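Local coordinates for serpin (Taeniopygia guttata, PDB 5HGC), which belongs to the serpin family, may inhibit serine proteases as many of its family do, and is seen here holding a cortisol-type steroid and a diamino sugar at separate sites, at residues L9-V12 and P13-D17; T44-A47 and M48-L51; T70-Q73 and E74-H78; E79-H82 and N83-H86. One frame throughout, in Å; residues are numbered along the deposited sequence.

Interaction 1 of 4, residues L9-V12 and P13-D17; sequences LKLV and PNNAD. With HCY ((11alpha,14beta)-11,17,21-trihydroxypregn-4-ene-3,20-dione), chain B.
The flat carboxamide of Asn15 is turned back on Leu11, and it is the amide nitrogen that does the touching: ND2 of Asn15 lies 3.7 Å from CB of Leu11, the two side chains crossing at a slant. Its oxygen end borders Phe81 of helix 74-89, while Phe67 packs on both Asn15 and the neighbouring amide of Asn14. That second amide has its main polar partner outside the turn, since ND2 of Asn14 donates to the carbonyl of Ala66.

The backbone carries the polar part of the contact. Asn15 N donates to Leu11 O at 2.9 Å, and the bond is almost straight at the hydrogen (176°). One residue on, Ala16 N reaches Val12 O at 3.2 Å, less directly and tilted 33° out of the carbonyl plane. The type I beta turn from Leu9 to Val12 thus runs straight into helix 12-29, its last two residues supplying the first carbonyls.

On the steroid side, Val12 extends CG1 opposite its backbone N (chi1 166°), which brings this methyl to 3.4 Å from C4 of the steroid. Pro13 CA is 3.6 Å from the ketone oxygen O1, and Ala16 CB comes within 3.8 Å of C6 on the adjoining ring. These are van der Waals contacts; Asn365, Arg226 and Ser261 supply hydrogen bonds to the ligand, and Asp17 pairs with Lys254 of helix 254-263. A steroid site lined by the start of the first long helix is the arrangement known from corticosteroid-binding globulin, the hormone-carrying serpin.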
loop_
_atom_site.group_PDB
_atom_site.type_symbol
_atom_site.label_atom_id
_atom_site.label_comp_id
_atom_site.label_asym_id
_atom_site.label_seq_id
_atom_site.Cartn_x
_atom_site.Cartn_y
_atom_site.Cartn_z
ATOM N N LEU A 9 13.794 10.180 2.861
ATOM C CA LEU A 9 14.688 9.032 3.043
ATOM C C LEU A 9 14.975 8.711 4.481
ATOM O O LEU A 9 15.309 7.552 4.777
ATOM C CB LEU A 9 15.981 9.129 2.237
ATOM C CG LEU A 9 15.798 9.193 0.727
ATOM C CD1 LEU A 9 17.042 9.789 0.098
ATOM C CD2 LEU A 9 15.482 7.819 0.171
ATOM N N LYS A 10 14.807 9.696 5.371
ATOM C CA LYS A 10 15.108 9.479 6.797
ATOM C C LYS A 10 14.110 8.503 7.346
ATOM O O LYS A 10 14.380 7.878 8.397
ATOM C CB LYS A 10 15.091 10.754 7.638
ATOM C CG LYS A 10 16.145 11.784 7.276
ATOM C CD LYS A 10 16.469 12.674 8.471
ATOM C CE LYS A 10 17.040 13.995 7.977
ATOM N NZ LYS A 10 16.833 15.063 8.995
ATOM N N LEU A 11 12.984 8.359 6.626
ATOM C CA LEU A 11 11.881 7.512 7.055
ATOM C C LEU A 11 11.923 6.045 6.597
ATOM O O LEU A 11 11.095 5.205 7.034
ATOM C CB LEU A 11 10.540 8.150 6.624
ATOM C CG LEU A 11 10.187 9.603 7.012
ATOM C CD1 LEU A 11 8.741 9.865 6.636
ATOM C CD2 LEU A 11 10.441 9.959 8.474
ATOM N N VAL A 12 12.901 5.726 5.756
ATOM C CA VAL A 12 12.893 4.515 4.924
ATOM C C VAL A 12 12.873 3.208 5.740
ATOM O O VAL A 12 12.074 2.298 5.441
ATOM C CB VAL A 12 13.993 4.592 3.847
ATOM C CG1 VAL A 12 14.194 3.246 3.231
ATOM C CG2 VAL A 12 13.644 5.609 2.765
ATOM N N PRO A 13 13.693 3.113 6.801
ATOM C CA PRO A 13 13.594 1.835 7.540
ATOM C C PRO A 13 12.316 1.727 8.370
ATOM O O PRO A 13 11.701 0.640 8.472
ATOM C CB PRO A 13 14.830 1.821 8.449
ATOM C CG PRO A 13 15.602 3.052 8.127
ATOM C CD PRO A 13 14.775 3.985 7.305
ATOM N N ASN A 14 11.894 2.846 8.951
ATOM C CA ASN A 14 10.725 2.830 9.840
ATOM C C ASN A 14 9.483 2.475 9.025
ATOM O O ASN A 14 8.748 1.584 9.396
ATOM C CB ASN A 14 10.582 4.200 10.489
ATOM C CG ASN A 14 11.885 4.697 11.088
ATOM O OD1 ASN A 14 12.698 5.370 10.438
ATOM N ND2 ASN A 14 12.099 4.339 12.330
ATOM N N ASN A 15 9.279 3.139 7.886
ATOM C CA ASN A 15 8.153 2.817 7.002
ATOM C C ASN A 15 8.160 1.359 6.515
ATOM O O ASN A 15 7.109 0.714 6.523
ATOM C CB ASN A 15 8.021 3.841 5.861
ATOM C CG ASN A 15 7.519 5.230 6.361
ATOM O OD1 ASN A 15 7.046 5.388 7.514
ATOM N ND2 ASN A 15 7.624 6.233 5.502
ATOM N N ALA A 16 9.338 0.815 6.219
ATOM C CA ALA A 16 9.428 -0.599 5.785
ATOM C C ALA A 16 9.107 -1.551 6.894
ATOM O O ALA A 16 8.329 -2.477 6.695
ATOM C CB ALA A 16 10.785 -0.907 5.166
ATOM N N ASP A 17 9.639 -1.298 8.090
ATOM C CA ASP A 17 9.255 -2.101 9.291
ATOM C C ASP A 17 7.768 -2.117 9.485
ATOM O O ASP A 17 7.174 -3.180 9.641
ATOM C CB ASP A 17 9.925 -1.589 10.564
ATOM C CG ASP A 17 11.451 -1.787 10.570
ATOM O OD1 ASP A 17 11.995 -2.704 9.890
ATOM O OD2 ASP A 17 12.126 -1.030 11.299
HETATM C C1 HCY B . 16.569 -1.401 2.192
HETATM C C2 HCY B . 16.676 -1.390 3.715
HETATM C C3 HCY B . 15.603 -0.535 4.351
HETATM C C4 HCY B . 14.423 -0.094 3.569
HETATM C C5 HCY B . 14.123 -0.710 2.420
HETATM C C6 HCY B . 12.715 -0.601 1.876
HETATM C C7 HCY B . 12.753 -0.246 0.372
HETATM C C8 HCY B . 13.780 -1.007 -0.474
HETATM C C9 HCY B . 15.167 -0.955 0.203
HETATM C C10 HCY B . 15.150 -1.522 1.641
HETATM C C12 HCY B . 16.318 -0.956 -2.175
HETATM C C11 HCY B . 16.355 -1.430 -0.705
HETATM C C13 HCY B . 14.892 -1.086 -2.790
HETATM C C14 HCY B . 13.900 -0.395 -1.852
HETATM C C15 HCY B . 12.682 -0.128 -2.702
HETATM C C16 HCY B . 13.214 0.143 -4.104
HETATM C C17 HCY B . 14.707 -0.273 -4.098
HETATM C C18 HCY B . 14.476 -2.558 -3.080
HETATM C C19 HCY B . 14.690 -2.992 1.760
HETATM C C20 HCY B . 15.133 -0.969 -5.377
HETATM C C21 HCY B . 16.534 -0.785 -5.923
HETATM O O1 HCY B . 15.689 -0.272 5.534
HETATM O O2 HCY B . 16.249 -2.857 -0.681
HETATM O O3 HCY B . 15.531 0.916 -4.087
HETATM O O4 HCY B . 14.357 -1.689 -5.986
HETATM O O5 HCY B . 16.871 -2.082 -6.411
#

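Interaction 2 of 4, residues T44-A47 and M48-L51; sequences TAFA and MLAL. Unlike the reference sequence in segment 44-47: Thr44 (reference Ala).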
loop_
_atom_site.group_PDB
_atom_site.type_symbol
_atom_site.label_atom_id
_atom_site.label_comp_id
_atom_site.label_asym_id
_atom_site.label_seq_id
_atom_site.Cartn_x
_atom_site.Cartn_y
_atom_site.Cartn_z
ATOM N N THR A 44 0.939 7.214 6.210
ATOM C CA THR A 44 0.745 8.634 6.011
ATOM C C THR A 44 -0.548 9.112 6.698
ATOM O O THR A 44 -0.489 10.150 7.335
ATOM C CB THR A 44 0.769 8.948 4.517
ATOM O OG1 THR A 44 2.039 8.549 3.988
ATOM C CG2 THR A 44 0.605 10.385 4.273
ATOM N N ALA A 45 -1.663 8.351 6.610
ATOM C CA ALA A 45 -2.940 8.748 7.206
ATOM C C ALA A 45 -2.751 8.882 8.721
ATOM O O ALA A 45 -3.145 9.905 9.297
ATOM C CB ALA A 45 -4.051 7.771 6.884
ATOM N N PHE A 46 -2.058 7.919 9.346
ATOM C CA PHE A 46 -1.809 7.965 10.792
ATOM C C PHE A 46 -0.845 8.991 11.302
ATOM O O PHE A 46 -1.065 9.539 12.382
ATOM C CB PHE A 46 -1.533 6.574 11.372
ATOM C CG PHE A 46 -2.795 5.865 11.683
ATOM C CD1 PHE A 46 -3.482 5.192 10.683
ATOM C CD2 PHE A 46 -3.379 6.013 12.925
ATOM C CE1 PHE A 46 -4.734 4.647 10.948
ATOM C CE2 PHE A 46 -4.618 5.462 13.210
ATOM C CZ PHE A 46 -5.300 4.772 12.225
ATOM N N ALA A 47 0.194 9.287 10.531
ATOM C CA ALA A 47 1.150 10.300 10.934
ATOM C C ALA A 47 0.399 11.622 10.963
ATOM O O ALA A 47 0.551 12.419 11.881
ATOM C CB ALA A 47 2.301 10.367 9.952
ATOM N N MET A 48 -0.470 11.809 9.977
ATOM C CA MET A 48 -1.325 12.960 9.921
ATOM C C MET A 48 -2.211 13.108 11.178
ATOM O O MET A 48 -2.275 14.212 11.735
ATOM C CB MET A 48 -2.114 12.874 8.647
ATOM C CG MET A 48 -2.909 14.094 8.314
ATOM S SD MET A 48 -4.544 13.471 7.998
ATOM C CE MET A 48 -5.177 13.554 9.663
ATOM N N LEU A 49 -2.843 12.030 11.663
ATOM C CA LEU A 49 -3.510 12.105 12.968
ATOM C C LEU A 49 -2.591 12.545 14.072
ATOM O O LEU A 49 -2.986 13.320 14.966
ATOM C CB LEU A 49 -4.142 10.798 13.399
ATOM C CG LEU A 49 -5.469 10.440 12.752
ATOM C CD1 LEU A 49 -5.973 9.219 13.496
ATOM C CD2 LEU A 49 -6.500 11.559 12.848
ATOM N N ALA A 50 -1.355 12.068 14.032
ATOM C CA ALA A 50 -0.397 12.473 15.056
ATOM C C ALA A 50 -0.258 14.008 15.150
ATOM O O ALA A 50 0.025 14.527 16.235
ATOM C CB ALA A 50 0.948 11.822 14.833
ATOM N N LEU A 51 -0.450 14.718 14.038
ATOM C CA LEU A 51 -0.391 16.186 14.068
ATOM C C LEU A 51 -1.298 16.706 15.139
ATOM O O LEU A 51 -0.916 17.606 15.889
ATOM C CB LEU A 51 -0.833 16.840 12.757
ATOM C CG LEU A 51 0.248 16.974 11.716
ATOM C CD1 LEU A 51 -0.330 17.653 10.471
ATOM C CD2 LEU A 51 1.381 17.777 12.332
#
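Phe46 and Leu49 both swing CG to the side of the backbone N, away from the carbonyl carbon (chi1 -84° and -78°), and the two side chains leave the helix alongside one another, pointing the same way. The contact is made by one methyl: CD1 of Leu49 rests 4.0 Å from CE2 of Phe46 and meets the ring obliquely. Met48 takes the other course. Its CG stands opposite the backbone N (chi1 -171°), and the chain then bends at both of the next torsions. The backbone sets CB of Met48 3.2 Å from Ala45 O, and the bends fold SD back to 4.0 Å from the same oxygen.

All of this sits on helix 39-52, which corresponds to helix B of the serpin fold, the buried helix lying behind the large sheet A. Phe46 and Leu49 both reach Leu169 of strand 167-176, and Ala45 packs on Ser171 of that strand. Thr44, Ala47, Met48 and Leu51 turn to Tyr123 of helix 113-123 instead.

Consecutive helical bonds join the two turns. Met48 N donates to Thr44 O at 3.1 Å, Leu49 N to Ala45 O at 3.2 Å, and Ala50 N to Phe46 O at 3.0 Å. The next one, Leu51 N to Ala47 O at 3.3 Å, is weak. Ala50 packs its CB 3.0 Å from Ala47 O, a tight approach. The hydroxyl of Thr44 is taken up by the carbonyl of Val40 one turn back, and the Leu51 side chain touches the bound diamino sugar.

Interaction 3 of 4, residues T70-Q73 and E74-H78; sequences TEIQ and EKEIH. With BDG (2,6-diamino-2,6-dideoxy-alpha-D-glucopyranose), chain F.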
loop_
_atom_site.group_PDB
_atom_site.type_symbol
_atom_site.label_atom_id
_atom_site.label_comp_id
_atom_site.label_asym_id
_atom_site.label_seq_id
_atom_site.Cartn_x
_atom_site.Cartn_y
_atom_site.Cartn_z
ATOM N N THR A 70 13.183 8.592 20.666
ATOM C CA THR A 70 14.496 8.917 21.253
ATOM C C THR A 70 15.583 9.067 20.173
ATOM O O THR A 70 16.647 9.594 20.460
ATOM C CB THR A 70 14.931 7.947 22.394
ATOM O OG1 THR A 70 15.167 6.634 21.866
ATOM C CG2 THR A 70 13.866 7.870 23.526
ATOM N N GLU A 71 15.312 8.641 18.936
ATOM C CA GLU A 71 16.297 8.769 17.841
ATOM C C GLU A 71 15.851 9.601 16.619
ATOM O O GLU A 71 16.651 9.849 15.740
ATOM C CB GLU A 71 16.779 7.386 17.379
ATOM C CG GLU A 71 17.266 6.481 18.504
ATOM C CD GLU A 71 18.081 5.285 18.032
ATOM O OE1 GLU A 71 17.897 4.809 16.875
ATOM O OE2 GLU A 71 18.914 4.813 18.845
ATOM N N ILE A 72 14.584 10.003 16.542
ATOM C CA ILE A 72 14.093 10.880 15.453
ATOM C C ILE A 72 13.143 11.949 16.042
ATOM O O ILE A 72 12.305 11.632 16.888
ATOM C CB ILE A 72 13.417 10.056 14.293
ATOM C CG1 ILE A 72 13.039 10.968 13.109
ATOM C CG2 ILE A 72 12.210 9.258 14.790
ATOM C CD1 ILE A 72 12.754 10.300 11.773
ATOM N N GLN A 73 13.263 13.199 15.598
ATOM C CA GLN A 73 12.294 14.245 16.006
ATOM C C GLN A 73 10.919 14.088 15.345
ATOM O O GLN A 73 10.825 13.706 14.164
ATOM C CB GLN A 73 12.805 15.620 15.612
ATOM C CG GLN A 73 13.746 16.298 16.591
ATOM C CD GLN A 73 14.694 17.257 15.874
ATOM O OE1 GLN A 73 15.905 17.208 16.096
ATOM N NE2 GLN A 73 14.151 18.109 14.976
ATOM N N GLU A 74 9.864 14.449 16.072
ATOM C CA GLU A 74 8.545 14.560 15.462
ATOM C C GLU A 74 8.530 15.522 14.232
ATOM O O GLU A 74 7.890 15.224 13.215
ATOM C CB GLU A 74 7.491 14.896 16.510
ATOM C CG GLU A 74 6.070 14.703 16.009
ATOM C CD GLU A 74 5.041 15.568 16.726
ATOM O OE1 GLU A 74 5.270 15.869 17.928
ATOM O OE2 GLU A 74 4.002 15.930 16.089
ATOM N N LYS A 75 9.264 16.629 14.306
ATOM C CA LYS A 75 9.444 17.562 13.176
ATOM C C LYS A 75 9.883 16.827 11.927
ATOM O O LYS A 75 9.368 17.087 10.837
ATOM C CB LYS A 75 10.496 18.660 13.461
ATOM C CG LYS A 75 10.307 19.416 14.780
ATOM C CD LYS A 75 10.880 18.679 16.017
ATOM C CE LYS A 75 9.958 18.739 17.230
ATOM N NZ LYS A 75 10.259 17.606 18.120
ATOM N N GLU A 76 10.837 15.911 12.085
ATOM C CA GLU A 76 11.410 15.192 10.938
ATOM C C GLU A 76 10.455 14.183 10.291
ATOM O O GLU A 76 10.443 14.063 9.095
ATOM C CB GLU A 76 12.730 14.523 11.308
ATOM C CG GLU A 76 13.866 15.508 11.622
ATOM C CD GLU A 76 15.071 14.811 12.261
ATOM O OE1 GLU A 76 16.127 14.740 11.591
ATOM O OE2 GLU A 76 14.962 14.303 13.418
ATOM N N ILE A 77 9.671 13.479 11.100
ATOM C CA ILE A 77 8.614 12.574 10.651
ATOM C C ILE A 77 7.666 13.341 9.758
ATOM O O ILE A 77 7.528 12.963 8.585
ATOM C CB ILE A 77 7.890 11.991 11.853
ATOM C CG1 ILE A 77 8.858 11.162 12.689
ATOM C CG2 ILE A 77 6.724 11.144 11.426
ATOM C CD1 ILE A 77 8.290 10.659 13.994
ATOM N N HIS A 78 7.084 14.456 10.242
ATOM C CA HIS A 78 6.125 15.219 9.419
ATOM C C HIS A 78 6.804 15.799 8.175
ATOM O O HIS A 78 6.212 15.824 7.075
ATOM C CB HIS A 78 5.402 16.297 10.224
ATOM C CG HIS A 78 4.624 15.771 11.390
ATOM N ND1 HIS A 78 3.590 14.870 11.256
ATOM C CD2 HIS A 78 4.717 16.029 12.715
ATOM C CE1 HIS A 78 3.103 14.559 12.448
ATOM N NE2 HIS A 78 3.765 15.252 13.354
HETATM C C5 BDG F . 5.657 19.732 14.049
HETATM O O5 BDG F . 4.510 19.174 14.764
HETATM C C1 BDG F . 3.467 20.089 15.260
HETATM O O1 BDG F . 2.321 19.356 15.781
HETATM C C2 BDG F . 3.121 21.261 14.262
HETATM N N2 BDG F . 1.702 21.601 14.251
HETATM C C3 BDG F . 3.753 21.092 12.836
HETATM O O3 BDG F . 3.446 22.191 11.919
HETATM C C4 BDG F . 5.285 20.796 12.978
HETATM O O4 BDG F . 5.942 20.431 11.760
HETATM C C6 BDG F . 6.726 20.346 14.985
HETATM N N6 BDG F . 6.942 19.571 16.198
#
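Gln73 lays its extended side chain slantwise over Lys75, with NE2 of Gln73 3.5 Å from CD of Lys75. With Glu76, three residues on, the contact is polar: OE2 of Glu76 accepts the backbone N-H of Gln73 at 3.0 Å through its anti lone pair. Glu76 can do this because its CG sits beside the backbone N (chi1 -67°) and the rest of the chain runs out straight toward the helix start. Its second oxygen, OE1, pairs with Lys10, so the carboxylate bridges two partners. Gln73 O in turn receives Ile77 N at 3.3 Å, in the carbonyl plane, and a weak bond from Glu76 N. Beside this bond, CD1 of Ile72 packs 4.1 Å from CG1 of Ile77.

One turn along, NE2 of His78 donates to OE2 of Glu74 at 2.8 Å, the oxygen lying at the ring edge in its plane. Tyr123 engages the other nitrogen, ND1, so the imidazole is fixed at both ends. The sugar lies alongside, its ring oxygen O5 3.5 Å from Glu74 OE2 and its N6 3.3 Å from CE of Lys75; a hydrogen bond to the sugar comes from Asp118. With Gln73 at the N-cap and Glu76 three residues on, the start of helix 74-89, serpin helix D, carries one half of a capping box beside a sugar site.

Interaction 4 of 4, residues E79-H82 and N83-H86; sequences EGFH and NLIH
Leu84 starts its approach to the preceding turn at CB, which lies 3.4 Å from Gly80 O and 3.6 Å from Phe81 O. CG then stands opposite the backbone N (chi1 -176°) and hands the contact on to the branch CD2, which ends 3.9 Å from CD1 of Phe81. The two side chains run side by side in the same direction, the methyl meeting the ring obliquely. Beyond it, Leu84 touches Asn15 of helix 12-29.

Ile85 leans back over the carbonyl of Phe81: its CG1, turned beside the backbone N, is 3.2 Å from Phe81 O. That oxygen also accepts Ile85 N at 2.9 Å, nearly straight at the hydrogen (173°). Gly80 O receives Leu84 N at 2.8 Å, and the bonds from Asn83 N to Glu79 O and from His86 N to His82 O complete an unbroken run of helical pairing.

The polar face is tied down by partners outside these turns. Asn83 accepts from the backbone of Ala8 through OD1 and donates to the carbonyl of Glu4 through ND2, stitching the N-terminal segment onto the helix, while ND1 of His82 bonds Leu122 O. His86 brings its CB to 3.1 Å from His82 O, and its ring meets that of His90. Phe81 and Ile85 pack on Thr44 of helix 39-52 and on Tyr123, so this is an amphipathic pair of turns of helix 74-89, serpin helix D, laid against helix B with Asn83 and His82 bonded to other parts of the chain.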
loop_
_atom_site.group_PDB
_atom_site.type_symbol
_atom_site.label_atom_id
_atom_site.label_comp_id
_atom_site.label_asym_id
_atom_site.label_seq_id
_atom_site.Cartn_x
_atom_site.Cartn_y
_atom_site.Cartn_z
ATOM N N GLU A 79 8.055 16.218 8.316
ATOM C CA GLU A 79 8.811 16.743 7.165
ATOM C C GLU A 79 8.998 15.642 6.147
ATOM O O GLU A 79 8.797 15.867 4.932
ATOM C CB GLU A 79 10.178 17.212 7.594
ATOM C CG GLU A 79 10.310 18.710 7.616
ATOM C CD GLU A 79 11.279 19.180 8.689
ATOM O OE1 GLU A 79 12.291 18.474 8.972
ATOM O OE2 GLU A 79 11.012 20.267 9.253
ATOM N N GLY A 80 9.365 14.460 6.683
ATOM C CA GLY A 80 9.569 13.231 5.955
ATOM C C GLY A 80 8.352 12.878 5.137
ATOM O O GLY A 80 8.464 12.677 3.891
ATOM N N PHE A 81 7.187 12.816 5.814
ATOM C CA PHE A 81 5.984 12.401 5.137
ATOM C C PHE A 81 5.518 13.483 4.188
ATOM O O PHE A 81 4.990 13.162 3.135
ATOM C CB PHE A 81 4.874 12.062 6.109
ATOM C CG PHE A 81 5.009 10.725 6.724
ATOM C CD1 PHE A 81 4.834 9.548 5.939
ATOM C CD2 PHE A 81 5.299 10.600 8.111
ATOM C CE1 PHE A 81 4.990 8.282 6.534
ATOM C CE2 PHE A 81 5.434 9.330 8.700
ATOM C CZ PHE A 81 5.268 8.177 7.915
ATOM N N HIS A 82 5.714 14.763 4.522
ATOM C CA HIS A 82 5.358 15.756 3.506
ATOM C C HIS A 82 6.208 15.569 2.208
ATOM O O HIS A 82 5.767 15.735 1.034
ATOM C CB HIS A 82 5.511 17.188 4.027
ATOM C CG HIS A 82 5.355 18.196 2.942
ATOM N ND1 HIS A 82 4.137 18.450 2.341
ATOM C CD2 HIS A 82 6.267 18.915 2.252
ATOM C CE1 HIS A 82 4.301 19.308 1.348
ATOM N NE2 HIS A 82 5.579 19.624 1.287
ATOM N N ASN A 83 7.472 15.265 2.417
ATOM C CA ASN A 83 8.366 15.139 1.283
ATOM C C ASN A 83 7.970 13.896 0.484
ATOM O O ASN A 83 7.894 13.939 -0.756
ATOM C CB ASN A 83 9.806 15.119 1.786
ATOM C CG ASN A 83 10.846 14.984 0.684
ATOM O OD1 ASN A 83 11.860 14.408 0.961
ATOM N ND2 ASN A 83 10.622 15.519 -0.529
ATOM N N LEU A 84 7.658 12.825 1.201
ATOM C CA LEU A 84 7.178 11.617 0.577
ATOM C C LEU A 84 5.902 11.818 -0.235
ATOM O O LEU A 84 5.884 11.449 -1.415
ATOM C CB LEU A 84 7.011 10.550 1.653
ATOM C CG LEU A 84 6.594 9.131 1.321
ATOM C CD1 LEU A 84 7.534 8.513 0.262
ATOM C CD2 LEU A 84 6.694 8.428 2.659
ATOM N N ILE A 85 4.844 12.418 0.338
ATOM C CA ILE A 85 3.592 12.588 -0.424
ATOM C C ILE A 85 3.823 13.496 -1.608
ATOM O O ILE A 85 3.294 13.263 -2.701
ATOM C CB ILE A 85 2.421 13.202 0.385
ATOM C CG1 ILE A 85 2.216 12.487 1.676
ATOM C CG2 ILE A 85 1.067 13.124 -0.356
ATOM C CD1 ILE A 85 1.502 13.407 2.638
ATOM N N HIS A 86 4.592 14.547 -1.386
ATOM C CA HIS A 86 4.874 15.473 -2.462
ATOM C C HIS A 86 5.509 14.724 -3.658
ATOM O O HIS A 86 5.102 14.888 -4.806
ATOM C CB HIS A 86 5.742 16.638 -1.947
ATOM C CG HIS A 86 6.073 17.649 -3.001
ATOM N ND1 HIS A 86 7.150 17.509 -3.858
ATOM C CD2 HIS A 86 5.453 18.797 -3.359
ATOM C CE1 HIS A 86 7.181 18.527 -4.696
ATOM N NE2 HIS A 86 6.164 19.324 -4.411
#

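How the interactions relate
Each interaction joins adjoining segments of continuous chain, so none closes a loop, and the four follow one another without nesting or crossing. Interaction 1 leads from a turn into helix 12-29, interaction 2 lies within helix 39-52, and interactions 3 and 4 are the start and the middle of helix 74-89. That last helix brings the set together. Interaction 1 reaches interaction 3 through the Lys10–Glu76 salt bridge and Leu11 on Ile72, and interaction 4 through Leu11 and Asn15. Interaction 2 meets interaction 3 where Leu51 abuts His78, and interaction 4 where Ala47 packs on Phe81. Interactions 1 and 2 do not touch; their nearest atoms are about 6 Å apart.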